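Glycine betaine, L-proline ABC transporter, glycine/betaine/L-proline-binding protein (ProX) (Borrelia burgdorferi, PDB 3TMG) binds glycine betaine and probably serves as the substrate-binding component of an ABC transporter that carries glycine betaine and related amines across the cell membrane. Local coordinates at residues N125-I130 / W176-L181; F102-Y107 / D192-D197; N145-S150 / L196-L201; L91-E96 / I206-T211. All coordinates share one frame; numbering follows the deposited sequence.

Interaction 1 (N125-I130 / W176-L181)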
# COMPACT_ATOMS: atom_id res chain seq x y z
N ASN A 125 14.78 10.46 -20.12
CA ASN A 125 15.71 10.33 -18.98
C ASN A 125 15.11 10.45 -17.58
O ASN A 125 15.73 11.00 -16.67
CB ASN A 125 16.91 11.28 -19.17
CG ASN A 125 17.71 10.94 -20.39
OD1 ASN A 125 17.54 11.54 -21.45
ND2 ASN A 125 18.56 9.94 -20.27
N LYS A 126 13.89 9.91 -17.40
CA LYS A 126 13.18 10.04 -16.14
C LYS A 126 12.42 8.76 -15.83
O LYS A 126 11.99 8.06 -16.75
CB LYS A 126 12.16 11.20 -16.19
CG LYS A 126 12.78 12.59 -16.27
CD LYS A 126 11.68 13.63 -16.36
CE LYS A 126 12.25 15.03 -16.29
NZ LYS A 126 11.11 15.91 -16.69
N MET A 127 12.30 8.47 -14.54
CA MET A 127 11.38 7.46 -14.04
C MET A 127 10.40 8.22 -13.15
O MET A 127 10.80 8.89 -12.18
CB MET A 127 12.12 6.40 -13.25
CG MET A 127 11.21 5.26 -12.74
SD MET A 127 12.24 3.94 -12.09
CE MET A 127 10.95 2.68 -11.82
N ILE A 128 9.14 8.16 -13.53
CA ILE A 128 8.09 8.93 -12.87
C ILE A 128 7.62 8.16 -11.63
O ILE A 128 6.88 7.19 -11.75
CB ILE A 128 6.93 9.22 -13.85
CG1 ILE A 128 7.43 9.96 -15.11
CG2 ILE A 128 5.79 9.97 -13.17
CD1 ILE A 128 8.21 11.25 -14.81
N GLY A 129 8.05 8.61 -10.44
CA GLY A 129 7.83 7.85 -9.18
C GLY A 129 6.66 8.36 -8.36
O GLY A 129 5.83 9.12 -8.85
N ILE A 130 6.59 7.94 -7.10
CA ILE A 130 5.48 8.31 -6.20
C ILE A 130 6.03 9.22 -5.07
O ILE A 130 7.02 9.91 -5.30
CB ILE A 130 4.70 7.06 -5.69
CG1 ILE A 130 5.64 6.12 -4.89
CG2 ILE A 130 4.06 6.28 -6.85
CD1 ILE A 130 4.90 5.01 -4.14
N TRP A 176 6.82 5.92 -24.44
CA TRP A 176 7.48 5.12 -23.42
C TRP A 176 7.42 5.86 -22.12
O TRP A 176 7.57 7.08 -22.07
CB TRP A 176 8.93 4.81 -23.79
CG TRP A 176 9.08 3.96 -25.03
CD1 TRP A 176 8.17 3.79 -26.07
CD2 TRP A 176 10.24 3.14 -25.41
NE1 TRP A 176 8.66 2.93 -27.03
CE2 TRP A 176 9.91 2.51 -26.69
CE3 TRP A 176 11.48 2.87 -24.82
CZ2 TRP A 176 10.79 1.66 -27.35
CZ3 TRP A 176 12.37 2.00 -25.49
CH2 TRP A 176 12.03 1.42 -26.73
N ILE A 177 7.14 5.14 -21.05
CA ILE A 177 7.22 5.68 -19.70
C ILE A 177 7.65 4.51 -18.82
O ILE A 177 7.28 3.32 -19.08
CB ILE A 177 5.86 6.30 -19.23
CG1 ILE A 177 6.03 7.11 -17.93
CG2 ILE A 177 4.77 5.23 -19.05
CD1 ILE A 177 4.79 7.81 -17.39
N LEU A 178 8.46 4.85 -17.81
CA LEU A 178 8.89 3.94 -16.75
C LEU A 178 8.39 4.47 -15.40
O LEU A 178 8.62 5.67 -15.06
CB LEU A 178 10.42 3.90 -16.75
CG LEU A 178 11.13 3.05 -15.70
CD1 LEU A 178 10.79 1.58 -15.84
CD2 LEU A 178 12.62 3.31 -15.80
N VAL A 179 7.69 3.62 -14.64
CA VAL A 179 7.15 3.98 -13.31
C VAL A 179 7.41 2.83 -12.32
O VAL A 179 7.54 1.68 -12.76
CB VAL A 179 5.61 4.25 -13.35
CG1 VAL A 179 5.26 5.47 -14.23
CG2 VAL A 179 4.83 2.99 -13.74
N PRO A 180 7.49 3.13 -11.00
CA PRO A 180 7.45 2.04 -10.07
C PRO A 180 5.94 1.77 -9.84
O PRO A 180 5.15 2.72 -9.74
CB PRO A 180 8.15 2.61 -8.83
CG PRO A 180 7.89 4.09 -8.89
CD PRO A 180 7.76 4.44 -10.35
N LEU A 181 5.53 0.52 -9.95
CA LEU A 181 4.13 0.15 -9.69
C LEU A 181 4.15 -1.13 -8.85
O LEU A 181 5.20 -1.64 -8.50
CB LEU A 181 3.29 -0.01 -10.97
CG LEU A 181 2.19 1.06 -11.11
CD1 LEU A 181 1.50 1.01 -12.47
CD2 LEU A 181 1.15 0.95 -9.99
O HOH W 1 9.47 7.56 -17.80
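M127 crosses L178 obliquely, its CG and SD meeting the leucine's CG and CD2. With CG anti to the backbone N (chi1 -177°) and an extended chain beyond it, M127 sets its CG 3.7 Å from CG of L178 and its SD 3.8 Å from CD2 of that leucine. Its CE then reaches the peptide before the proline, 3.6 Å from P180 N, where an unbranched, flexible thioether tip fits well. On the opposite side of strand 126-128, the side chain of I128 crosses that of I177 at about a right angle, I128 CG1 lying 4.1 Å from CD1 of I177.

The backbones run roughly parallel, joined by one direct hydrogen bond, from I128 N to L178 O (3.0 Å). On one side of it, a water donates to K126 O and accepts from L178 N, linking the two backbones where they have no direct bond. On the other, I128 O is met by carbon, with P180 CD at 3.2 Å and V179 CG1 at 3.4 Å.

P180 also touches T136 of the betaine site, and I130 lines the pocket itself. The chemistry is thus mainly apolar: proline has no N-H to continue the parallel pairing, and I128 O is buried without a hydrogen-bond partner in the model.

Interaction 2 (F102-Y107 / D192-D197)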
# COMPACT_ATOMS: atom_id res chain seq x y z
N PHE A 102 9.58 -2.27 -11.49
CA PHE A 102 9.68 -1.31 -12.55
C PHE A 102 8.64 -1.75 -13.59
O PHE A 102 8.57 -2.92 -13.97
CB PHE A 102 11.08 -1.42 -13.17
CG PHE A 102 12.21 -0.75 -12.40
CD1 PHE A 102 12.32 -0.83 -11.02
CD2 PHE A 102 13.20 -0.07 -13.10
CE1 PHE A 102 13.40 -0.25 -10.34
CE2 PHE A 102 14.27 0.54 -12.44
CZ PHE A 102 14.38 0.43 -11.05
N VAL A 103 7.84 -0.80 -14.04
CA VAL A 103 6.74 -1.07 -14.93
C VAL A 103 6.78 -0.18 -16.15
O VAL A 103 7.05 1.03 -16.07
CB VAL A 103 5.39 -0.86 -14.18
CG1 VAL A 103 4.20 -0.86 -15.13
CG2 VAL A 103 5.22 -1.94 -13.10
N VAL A 104 6.54 -0.80 -17.30
CA VAL A 104 6.41 -0.09 -18.57
C VAL A 104 5.13 -0.58 -19.26
O VAL A 104 4.68 -1.67 -18.99
CB VAL A 104 7.63 -0.35 -19.49
CG1 VAL A 104 8.93 0.20 -18.85
CG2 VAL A 104 7.73 -1.85 -19.82
N PRO A 105 4.57 0.23 -20.20
CA PRO A 105 3.52 -0.25 -21.09
C PRO A 105 4.04 -1.46 -21.83
O PRO A 105 5.23 -1.53 -22.17
CB PRO A 105 3.34 0.93 -22.06
CG PRO A 105 3.72 2.12 -21.25
CD PRO A 105 4.91 1.64 -20.46
N SER A 106 3.15 -2.40 -22.08
CA SER A 106 3.52 -3.63 -22.78
C SER A 106 4.08 -3.40 -24.18
O SER A 106 4.85 -4.22 -24.66
CB SER A 106 2.32 -4.57 -22.87
OG SER A 106 2.00 -4.99 -21.56
N TYR A 107 3.72 -2.29 -24.82
CA TYR A 107 4.29 -1.99 -26.14
C TYR A 107 5.80 -1.59 -26.10
O TYR A 107 6.44 -1.52 -27.14
CB TYR A 107 3.44 -0.99 -26.92
CG TYR A 107 3.22 0.33 -26.21
CD1 TYR A 107 4.30 1.21 -25.97
CD2 TYR A 107 1.95 0.68 -25.75
CE1 TYR A 107 4.10 2.42 -25.31
CE2 TYR A 107 1.74 1.89 -25.09
CZ TYR A 107 2.81 2.74 -24.90
OH TYR A 107 2.60 3.91 -24.26
N ASP A 192 -2.57 -2.11 -20.31
CA ASP A 192 -1.74 -3.20 -20.74
C ASP A 192 -0.30 -2.81 -20.39
O ASP A 192 0.38 -2.14 -21.15
CB ASP A 192 -1.93 -3.44 -22.24
CG ASP A 192 -1.24 -4.68 -22.71
OD1 ASP A 192 -0.67 -5.41 -21.88
OD2 ASP A 192 -1.27 -4.93 -23.92
N ILE A 193 0.14 -3.25 -19.21
CA ILE A 193 1.42 -2.88 -18.65
C ILE A 193 2.13 -4.15 -18.12
O ILE A 193 1.48 -5.16 -17.89
CB ILE A 193 1.25 -1.87 -17.49
CG1 ILE A 193 0.17 -2.32 -16.48
CG2 ILE A 193 0.92 -0.49 -18.07
CD1 ILE A 193 0.15 -1.51 -15.18
N LYS A 194 3.43 -4.06 -17.86
CA LYS A 194 4.19 -5.25 -17.45
C LYS A 194 5.29 -4.83 -16.48
O LYS A 194 5.83 -3.73 -16.58
CB LYS A 194 4.79 -5.99 -18.67
CG LYS A 194 5.76 -5.12 -19.51
CD LYS A 194 6.24 -5.86 -20.76
CE LYS A 194 7.17 -5.02 -21.60
NZ LYS A 194 7.48 -5.75 -22.87
N PHE A 195 5.63 -5.73 -15.56
CA PHE A 195 6.85 -5.59 -14.78
C PHE A 195 8.04 -6.00 -15.61
O PHE A 195 7.94 -6.92 -16.42
CB PHE A 195 6.83 -6.51 -13.55
CG PHE A 195 5.92 -6.06 -12.45
CD1 PHE A 195 6.21 -4.92 -11.71
CD2 PHE A 195 4.79 -6.83 -12.08
CE1 PHE A 195 5.41 -4.54 -10.62
CE2 PHE A 195 3.97 -6.44 -11.00
CZ PHE A 195 4.27 -5.30 -10.28
N LEU A 196 9.14 -5.29 -15.42
CA LEU A 196 10.41 -5.71 -15.98
C LEU A 196 11.05 -6.73 -15.04
O LEU A 196 10.89 -6.65 -13.81
CB LEU A 196 11.33 -4.49 -16.17
CG LEU A 196 10.87 -3.37 -17.11
CD1 LEU A 196 11.94 -2.27 -17.15
CD2 LEU A 196 10.64 -3.88 -18.54
N ASP A 197 11.79 -7.67 -15.62
CA ASP A 197 12.54 -8.64 -14.83
C ASP A 197 13.58 -7.95 -13.93
O ASP A 197 14.18 -6.97 -14.31
CB ASP A 197 13.25 -9.66 -15.77
CG ASP A 197 12.26 -10.61 -16.47
OD1 ASP A 197 11.07 -10.70 -16.05
OD2 ASP A 197 12.67 -11.26 -17.44
O HOH W 2 10.75 -5.05 -11.54
O HOH W 3 5.38 -6.98 -23.89
O HOH W 4 0.57 -1.44 -23.77
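V103 and F195 form a non-hydrogen-bonded pair, and V104 and K194 the hydrogen-bonded pair beside it, where strands 102-105 and 193-195 run antiparallel at 151°. V104 N gives its hydrogen to K194 O (3.1 Å) and V104 O takes one from K194 N (2.9 Å); bonds from L196 N to F102 O and from S106 N to D192 O extend the pairing at each end.

On the face carrying V103, its CG2 comes within 3.4 Å of CD1 of F195, approaching the ring obliquely, while CG1 rests against CB of I193 at 3.9 Å. Apolar side chains suit this buried face, which also packs on L181 of strand 179-183. That strand flanks strand 88-105 on its other side, so 102-105 is an inner strand in one lobe of the type II periplasmic-binding-protein fold.

On the other face, V104 CG2 touches CE of K194 (3.7 Å) and CD2 of L196 (3.8 Å). The lysine lends its aliphatic chain to this contact, with CG between the backbone N and the carbonyl carbon (chi1 60°) and the chain extended beyond it. K194 NZ carries on to the carbonyls of V108 and I110, and a water links it to S106 O. Where the strands part, the small S106 donates from OG to D192 OD1 over 2.7 Å, standing 64° out of the carboxylate plane.

Interaction 3 (N145-S150 / L196-L201)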
# COMPACT_ATOMS: atom_id res chain seq x y z
N ASN A 145 20.38 2.61 -8.60
CA ASN A 145 21.81 2.62 -8.28
C ASN A 145 22.48 1.30 -8.57
O ASN A 145 23.53 1.24 -9.18
CB ASN A 145 22.04 2.98 -6.81
CG ASN A 145 21.64 4.39 -6.50
OD1 ASN A 145 21.96 5.33 -7.24
ND2 ASN A 145 20.96 4.57 -5.37
N TYR A 146 21.88 0.23 -8.09
CA TYR A 146 22.43 -1.11 -8.21
C TYR A 146 22.67 -1.52 -9.66
O TYR A 146 23.70 -2.12 -10.00
CB TYR A 146 21.42 -2.12 -7.58
CG TYR A 146 21.95 -3.53 -7.60
CD1 TYR A 146 22.81 -3.99 -6.60
CD2 TYR A 146 21.61 -4.39 -8.63
CE1 TYR A 146 23.34 -5.28 -6.65
CE2 TYR A 146 22.11 -5.68 -8.67
CZ TYR A 146 22.96 -6.12 -7.69
OH TYR A 146 23.44 -7.42 -7.77
N TYR A 147 21.69 -1.24 -10.50
CA TYR A 147 21.74 -1.67 -11.89
C TYR A 147 22.50 -0.68 -12.77
O TYR A 147 22.58 -0.88 -13.98
CB TYR A 147 20.32 -1.92 -12.43
CG TYR A 147 19.72 -3.21 -11.90
CD1 TYR A 147 20.25 -4.45 -12.27
CD2 TYR A 147 18.62 -3.19 -11.04
CE1 TYR A 147 19.72 -5.65 -11.78
CE2 TYR A 147 18.08 -4.39 -10.55
CZ TYR A 147 18.62 -5.62 -10.94
OH TYR A 147 18.07 -6.81 -10.49
N GLY A 148 23.05 0.36 -12.13
CA GLY A 148 23.92 1.33 -12.82
C GLY A 148 23.15 2.27 -13.75
O GLY A 148 23.68 2.69 -14.78
N LEU A 149 21.93 2.61 -13.36
CA LEU A 149 21.01 3.38 -14.20
C LEU A 149 20.79 4.81 -13.68
O LEU A 149 20.18 5.64 -14.36
CB LEU A 149 19.65 2.66 -14.26
CG LEU A 149 19.65 1.28 -14.94
CD1 LEU A 149 18.32 0.56 -14.73
CD2 LEU A 149 19.95 1.39 -16.41
N SER A 150 21.29 5.09 -12.49
CA SER A 150 20.93 6.31 -11.79
C SER A 150 21.43 7.60 -12.45
O SER A 150 20.83 8.65 -12.25
CB SER A 150 21.41 6.26 -10.35
OG SER A 150 22.83 6.34 -10.37
N LEU A 196 9.14 -5.29 -15.42
CA LEU A 196 10.41 -5.71 -15.98
C LEU A 196 11.05 -6.73 -15.04
O LEU A 196 10.89 -6.65 -13.81
CB LEU A 196 11.33 -4.49 -16.17
CG LEU A 196 10.87 -3.37 -17.11
CD1 LEU A 196 11.94 -2.27 -17.15
CD2 LEU A 196 10.64 -3.88 -18.54
N ASP A 197 11.79 -7.67 -15.62
CA ASP A 197 12.54 -8.64 -14.83
C ASP A 197 13.58 -7.95 -13.93
O ASP A 197 14.18 -6.97 -14.31
CB ASP A 197 13.25 -9.66 -15.77
CG ASP A 197 12.26 -10.61 -16.47
OD1 ASP A 197 11.07 -10.70 -16.05
OD2 ASP A 197 12.67 -11.26 -17.44
N ASP A 198 13.81 -8.51 -12.75
CA ASP A 198 14.67 -7.92 -11.73
C ASP A 198 15.61 -9.05 -11.30
O ASP A 198 15.34 -9.75 -10.30
CB ASP A 198 13.74 -7.40 -10.61
CG ASP A 198 14.48 -6.97 -9.32
OD1 ASP A 198 15.71 -6.63 -9.37
OD2 ASP A 198 13.76 -6.94 -8.27
N PRO A 199 16.69 -9.28 -12.08
CA PRO A 199 17.52 -10.51 -11.99
C PRO A 199 18.04 -10.77 -10.59
O PRO A 199 18.15 -11.93 -10.16
CB PRO A 199 18.73 -10.22 -12.89
CG PRO A 199 18.31 -9.10 -13.79
CD PRO A 199 17.06 -8.45 -13.24
N ASP A 200 18.40 -9.69 -9.90
CA ASP A 200 19.00 -9.82 -8.58
C ASP A 200 18.01 -9.55 -7.43
O ASP A 200 18.40 -9.54 -6.24
CB ASP A 200 20.25 -8.97 -8.50
CG ASP A 200 21.38 -9.54 -9.35
OD1 ASP A 200 21.24 -10.67 -9.85
OD2 ASP A 200 22.42 -8.89 -9.50
N LEU A 201 16.74 -9.39 -7.80
CA LEU A 201 15.61 -9.31 -6.84
C LEU A 201 15.76 -8.13 -5.87
O LEU A 201 15.42 -8.24 -4.72
CB LEU A 201 15.45 -10.63 -6.04
CG LEU A 201 14.00 -11.03 -5.74
CD1 LEU A 201 13.31 -11.42 -7.05
CD2 LEU A 201 13.97 -12.20 -4.76
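Y147 reaches across from the end of helix 135-146 to the loop at D198-D200, and its hydroxyl does most of the touching. CB already points toward that loop, and chi1 of -75° sets CG anti to the carbonyl carbon. CG lies in the plane of the neighbouring Y146 ring, at its edge, and CD2 of Y146 stands 3.7 Å above the centre of the Y147 ring, so the Y146 ring presents its CD2 edge to the face of Y147. Farther out, CE1 and CZ pass P199, whose CD is 4.0 Å from CZ, and CE2 is 3.5 Å from D198 OD1.

At the tip, OH donates to D198 OD1 (2.6 Å), which lies at the edge of the ring in its plane and is met nearly along its C-O axis, with ring and carboxylate planes 74° apart. The same hydroxyl accepts from D200 N at 3.0 Å, a nearly straight bond (162°), so a phenol, able to give and take at once, suits the position. P199 N is also near but, being a proline nitrogen, has no hydrogen to give.

Both backbones change direction here. The helix ends in a Schellman motif at G148, whose positive phi is easy for glycine, while D198 to L201 make a type I beta turn, with P199 at a corner that suits its fixed phi. D198 OD1 also accepts from I202 N and OD2 from M203 N, which hold the carboxylate at the edge of the tyrosine.

Beside this, Y146 OH donates to D200 OD2 over a very short 2.5 Å. The Y146 side chain also touches I202, and Y147 packs on I113.

Interaction 4 (L91-E96 / I206-T211); sequences LGANYE and IESVHT. With EDO (1,2-ethanediol), chain F.
N94 and Y95 both face V209, making a classic beta bulge between antiparallel strands. Among the backbone bonds, V209 O takes N94 N at 2.8 Å and, weakly, Y95 N at 3.4 Å, while Y95 O accepts from V209 N. Before the bulge L91 N bonds to T211 O, and T211 N to G92 O.

The polar side-chain link joins N94 to T211: ND2 donates to OG1 at 2.9 Å, almost straight (171°) and within the amide plane. Chi1 of 60° puts CG between the backbone N and the carbonyl carbon, and ND2 then reaches the threonine; it also serves V69 O. O1 of an ethanediol, probably from the crystallisation liquor, donates to I206 O.

Of the ring contacts, H210 lays one face over the chain at G92 and A93, with G92 C 3.4 Å above its plane; glycine suits the place because at a phi of 114° a CB would press on the carbonyl O of L91. H210 ND1 bonds to D90 OD1. Y95 CD1 lies 4.1 Å from V209 CG2, which meets the ring obliquely; Y95 OH goes on to D235.

Strand 207-214 is thus held between strands 88-105 and 67-73, where V209 touches W72 of the betaine pocket, while F228 of helix 222-230 packs on L91 and T211.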
# COMPACT_ATOMS: atom_id res chain seq x y z
N LEU A 91 1.82 -8.29 13.87
CA LEU A 91 0.82 -9.35 14.12
C LEU A 91 0.75 -10.41 13.02
O LEU A 91 0.09 -11.43 13.19
CB LEU A 91 -0.56 -8.76 14.37
CG LEU A 91 -0.67 -7.75 15.51
CD1 LEU A 91 -2.11 -7.27 15.71
CD2 LEU A 91 -0.08 -8.30 16.80
N GLY A 92 1.46 -10.17 11.91
CA GLY A 92 1.37 -11.04 10.73
C GLY A 92 0.77 -10.32 9.55
O GLY A 92 0.61 -9.10 9.62
N ALA A 93 0.41 -11.06 8.49
CA ALA A 93 -0.01 -10.45 7.22
C ALA A 93 -1.50 -10.23 7.26
O ALA A 93 -2.24 -11.10 7.74
CB ALA A 93 0.33 -11.37 6.03
N ASN A 94 -1.95 -9.08 6.75
CA ASN A 94 -3.39 -8.90 6.46
C ASN A 94 -3.73 -9.14 4.98
O ASN A 94 -4.91 -9.17 4.59
CB ASN A 94 -3.88 -7.52 6.91
CG ASN A 94 -3.16 -6.38 6.21
OD1 ASN A 94 -3.19 -6.27 4.98
ND2 ASN A 94 -2.55 -5.51 7.00
N TYR A 95 -2.68 -9.25 4.15
CA TYR A 95 -2.82 -9.43 2.72
C TYR A 95 -1.53 -10.12 2.24
O TYR A 95 -0.42 -9.69 2.61
CB TYR A 95 -3.01 -8.07 1.95
CG TYR A 95 -2.98 -8.29 0.42
CD1 TYR A 95 -1.76 -8.30 -0.29
CD2 TYR A 95 -4.19 -8.56 -0.29
CE1 TYR A 95 -1.72 -8.56 -1.67
CE2 TYR A 95 -4.16 -8.82 -1.67
CZ TYR A 95 -2.93 -8.84 -2.33
OH TYR A 95 -2.88 -9.07 -3.68
N GLU A 96 -1.65 -11.17 1.42
CA GLU A 96 -0.46 -11.85 0.86
C GLU A 96 -0.50 -11.83 -0.66
O GLU A 96 -1.55 -12.02 -1.26
CB GLU A 96 -0.33 -13.30 1.37
CG GLU A 96 -0.17 -13.34 2.90
CD GLU A 96 0.12 -14.71 3.48
OE1 GLU A 96 0.50 -15.61 2.73
OE2 GLU A 96 0.02 -14.86 4.72
N ILE A 206 7.60 -12.05 -3.93
CA ILE A 206 6.18 -11.81 -3.67
C ILE A 206 6.11 -11.65 -2.14
O ILE A 206 6.58 -12.53 -1.43
CB ILE A 206 5.35 -12.99 -4.23
CG1 ILE A 206 5.67 -13.15 -5.72
CG2 ILE A 206 3.86 -12.87 -3.92
CD1 ILE A 206 5.46 -14.54 -6.25
N GLU A 207 5.55 -10.54 -1.65
CA GLU A 207 5.61 -10.28 -0.23
C GLU A 207 4.21 -10.07 0.34
O GLU A 207 3.20 -10.61 -0.23
CB GLU A 207 6.63 -9.17 0.05
CG GLU A 207 8.00 -9.58 -0.50
CD GLU A 207 9.11 -8.64 -0.18
OE1 GLU A 207 8.84 -7.62 0.52
OE2 GLU A 207 10.27 -8.96 -0.62
N SER A 208 4.11 -9.35 1.44
CA SER A 208 2.78 -9.22 2.04
C SER A 208 2.64 -7.88 2.74
O SER A 208 3.65 -7.15 2.91
CB SER A 208 2.52 -10.45 2.93
OG SER A 208 3.31 -10.31 4.06
N VAL A 209 1.42 -7.54 3.12
CA VAL A 209 1.21 -6.29 3.89
C VAL A 209 0.88 -6.76 5.29
O VAL A 209 0.03 -7.66 5.45
CB VAL A 209 0.03 -5.48 3.31
CG1 VAL A 209 -0.10 -4.09 3.97
CG2 VAL A 209 0.18 -5.33 1.77
N HIS A 210 1.55 -6.18 6.28
CA HIS A 210 1.35 -6.60 7.65
C HIS A 210 0.62 -5.60 8.48
O HIS A 210 0.51 -4.43 8.09
CB HIS A 210 2.70 -6.95 8.33
CG HIS A 210 3.25 -8.31 7.92
ND1 HIS A 210 3.86 -9.15 8.80
CD2 HIS A 210 3.31 -8.92 6.69
CE1 HIS A 210 4.27 -10.26 8.16
NE2 HIS A 210 3.91 -10.15 6.87
N THR A 211 0.10 -6.08 9.60
CA THR A 211 -0.61 -5.25 10.55
C THR A 211 0.34 -5.12 11.76
O THR A 211 0.81 -6.12 12.30
CB THR A 211 -1.93 -5.93 11.01
OG1 THR A 211 -2.83 -6.01 9.89
CG2 THR A 211 -2.60 -5.10 12.14
C1 EDO F . 4.15 -13.89 1.13
O1 EDO F . 5.56 -13.64 0.99
C2 EDO F . 3.94 -15.17 0.34
O2 EDO F . 3.65 -14.84 -1.03

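Overall arrangement
From the N terminus, strand 88-105 supplies the first partners: 91-96 pairs with 206-211, joining strands 88-105 and 207-214 and making interaction 4 the widest closure, with the other three contacts within its span. Residues 102-107 of the same strand meet 192-197 in interaction 2, which in turn encloses interaction 1, between 125-130 and 176-181. Interaction 3 starts at 145-150, inside interaction 1, and ends beyond it at 196-201, so these two cross; it shares L196 and D197 with interaction 2. Interactions 1 and 2 touch through V103 N and V179 O, a probable hydrogen bond. Together, interactions 1 to 3 tie sheet, helix end and loop on one side; their centres lie 25 to 26 Å from that of interaction 4.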